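Local coordinates for DNA repair protein XRCC1 (Mus musculus, PDB 3PC6), which acts as a scaffold in DNA single-strand break repair, assembling repair protein complexes and binding poly-ADP-ribose chains, and is represented here by its second BRCT domain, at residues B[4-9]-B[33-38]. Residues are numbered along the deposited sequence; the frame is centred on the assembly and turned at random.
Sequences LPDFFE and AFNGEL
F34 inserts its ring among P5, F7 and F8. The tip of F7 comes over one face of the F34 ring, with F7 CZ 3.3 Å from F34 CD2. The two rings are oblique, their planes 34° apart. F34 CB in turn makes a CH-pi contact over a face of F7, 4.1 Å from the ring centroid. F7 reaches this place because its CG sits between the backbone N and the carbonyl carbon (chi1 53°). P5 CB lies alongside, 4.0 Å from F34 CD1, and P5 O meets the ring at its edge. On the other flank F8 CD2 packs 3.7 Å from F34 CB.

Backbone atoms also join the two segments. F8 N gives a bent hydrogen bond of 2.9 Å to F34 O (137° at the hydrogen). F34 CA makes a CA-H...O contact with P5 O, and G36 CA with F8 O. Both segments turn here: D6 to E9 form a type I turn, and N35, with positive phi, is the C-prime residue of a Schellman motif ending helix 23-33. C80 of helix 75-83 and L86 cover F7 and F8.

An alanine at F34 would probably leave a gap beside P5 and under the tip of F7, and take from F8 the ring edge it packs near. Polar atoms beside this packing reach the second subunit. D6 OD1 forms a salt bridge with R29 of the second subunit, and N35 OD1 accepts a hydrogen bond from R25 of that subunit. The apolar packing thus ties the N-terminal segment to the helix end, while the carboxylate and amide beside it bind arginines of another copy of this domain.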
loop_
_atom_site.group_PDB
_atom_site.type_symbol
_atom_site.label_atom_id
_atom_site.label_comp_id
_atom_site.label_asym_id
_atom_site.label_seq_id
_atom_site.Cartn_x
_atom_site.Cartn_y
_atom_site.Cartn_z
ATOM N N LEU B 4 -8.642 -2.813 11.392
ATOM C CA LEU B 4 -7.631 -1.829 11.013
ATOM C C LEU B 4 -8.086 -0.426 11.399
ATOM O O LEU B 4 -9.200 -0.008 11.054
ATOM C CB LEU B 4 -7.341 -1.872 9.506
ATOM C CG LEU B 4 -6.581 -3.071 8.922
ATOM C CD1 LEU B 4 -6.440 -2.933 7.403
ATOM C CD2 LEU B 4 -5.213 -3.236 9.582
ATOM N N PRO B 5 -7.223 0.308 12.118
ATOM C CA PRO B 5 -7.507 1.705 12.457
ATOM C C PRO B 5 -7.654 2.552 11.198
ATOM O O PRO B 5 -7.101 2.196 10.158
ATOM C CB PRO B 5 -6.266 2.130 13.246
ATOM C CG PRO B 5 -5.722 0.870 13.806
ATOM C CD PRO B 5 -5.997 -0.183 12.768
ATOM N N ASP B 6 -8.384 3.659 11.299
ATOM C CA ASP B 6 -8.658 4.524 10.153
ATOM C C ASP B 6 -8.122 5.944 10.336
ATOM O O ASP B 6 -8.574 6.862 9.658
ATOM C CB ASP B 6 -10.172 4.622 9.902
ATOM C CG ASP B 6 -10.787 3.305 9.460
ATOM O OD1 ASP B 6 -10.042 2.402 9.020
ATOM O OD2 ASP B 6 -12.028 3.182 9.542
ATOM N N PHE B 7 -7.173 6.136 11.248
ATOM C CA PHE B 7 -6.768 7.503 11.600
ATOM C C PHE B 7 -6.074 8.314 10.492
ATOM O O PHE B 7 -5.850 9.521 10.654
ATOM C CB PHE B 7 -5.973 7.538 12.913
ATOM C CG PHE B 7 -4.794 6.610 12.951
ATOM C CD1 PHE B 7 -3.612 6.939 12.297
ATOM C CD2 PHE B 7 -4.853 5.424 13.666
ATOM C CE1 PHE B 7 -2.516 6.087 12.344
ATOM C CE2 PHE B 7 -3.766 4.566 13.716
ATOM C CZ PHE B 7 -2.595 4.896 13.053
ATOM N N PHE B 8 -5.747 7.673 9.370
ATOM C CA PHE B 8 -5.241 8.415 8.207
ATOM C C PHE B 8 -6.315 8.637 7.149
ATOM O O PHE B 8 -6.032 9.137 6.062
ATOM C CB PHE B 8 -4.043 7.708 7.564
ATOM C CG PHE B 8 -2.755 7.876 8.321
ATOM C CD1 PHE B 8 -2.586 8.925 9.204
ATOM C CD2 PHE B 8 -1.704 6.989 8.133
ATOM C CE1 PHE B 8 -1.400 9.084 9.895
ATOM C CE2 PHE B 8 -0.508 7.144 8.822
ATOM C CZ PHE B 8 -0.359 8.196 9.704
ATOM N N GLU B 9 -7.553 8.267 7.459
ATOM C CA GLU B 9 -8.636 8.423 6.496
ATOM C C GLU B 9 -8.725 9.856 5.974
ATOM O O GLU B 9 -8.661 10.813 6.748
ATOM C CB GLU B 9 -9.966 8.015 7.131
ATOM C CG GLU B 9 -11.115 7.892 6.147
ATOM C CD GLU B 9 -12.367 7.329 6.796
ATOM O OE1 GLU B 9 -12.617 7.651 7.979
ATOM O OE2 GLU B 9 -13.095 6.564 6.127
ATOM N N ALA B 33 -2.297 1.025 5.419
ATOM C CA ALA B 33 -3.016 0.242 6.428
ATOM C C ALA B 33 -4.005 1.095 7.215
ATOM O O ALA B 33 -5.063 0.613 7.605
ATOM C CB ALA B 33 -2.051 -0.455 7.367
ATOM N N PHE B 34 -3.668 2.363 7.436
ATOM C CA PHE B 34 -4.517 3.227 8.263
ATOM C C PHE B 34 -5.410 4.116 7.408
ATOM O O PHE B 34 -5.851 5.187 7.827
ATOM C CB PHE B 34 -3.668 4.019 9.249
ATOM C CG PHE B 34 -2.779 3.148 10.089
ATOM C CD1 PHE B 34 -3.276 1.991 10.660
ATOM C CD2 PHE B 34 -1.448 3.466 10.287
ATOM C CE1 PHE B 34 -2.464 1.172 11.426
ATOM C CE2 PHE B 34 -0.635 2.649 11.051
ATOM C CZ PHE B 34 -1.145 1.500 11.619
ATOM N N ASN B 35 -5.667 3.637 6.196
ATOM C CA ASN B 35 -6.628 4.240 5.277
ATOM C C ASN B 35 -6.205 5.561 4.651
ATOM O O ASN B 35 -7.042 6.285 4.116
ATOM C CB ASN B 35 -8.010 4.381 5.931
ATOM C CG ASN B 35 -9.141 4.043 4.972
ATOM O OD1 ASN B 35 -8.899 3.663 3.827
ATOM N ND2 ASN B 35 -10.380 4.175 5.438
ATOM N N GLY B 36 -4.913 5.873 4.705
ATOM C CA GLY B 36 -4.400 7.057 4.038
ATOM C C GLY B 36 -4.357 6.860 2.532
ATOM O O GLY B 36 -4.425 5.736 2.047
ATOM N N GLU B 37 -4.248 7.955 1.790
ATOM C CA GLU B 37 -4.175 7.883 0.337
ATOM C C GLU B 37 -2.801 8.319 -0.162
ATOM O O GLU B 37 -2.370 9.441 0.086
ATOM C CB GLU B 37 -5.256 8.755 -0.308
ATOM C CG GLU B 37 -6.685 8.374 0.091
ATOM N N LEU B 38 -2.122 7.431 -0.871
ATOM C CA LEU B 38 -0.838 7.777 -1.469
ATOM C C LEU B 38 -1.030 8.394 -2.842
ATOM O O LEU B 38 -1.886 7.970 -3.618
ATOM C CB LEU B 38 0.060 6.542 -1.566
ATOM C CG LEU B 38 0.616 6.069 -0.225
ATOM C CD1 LEU B 38 0.996 4.599 -0.314
ATOM C CD2 LEU B 38 1.813 6.924 0.185
#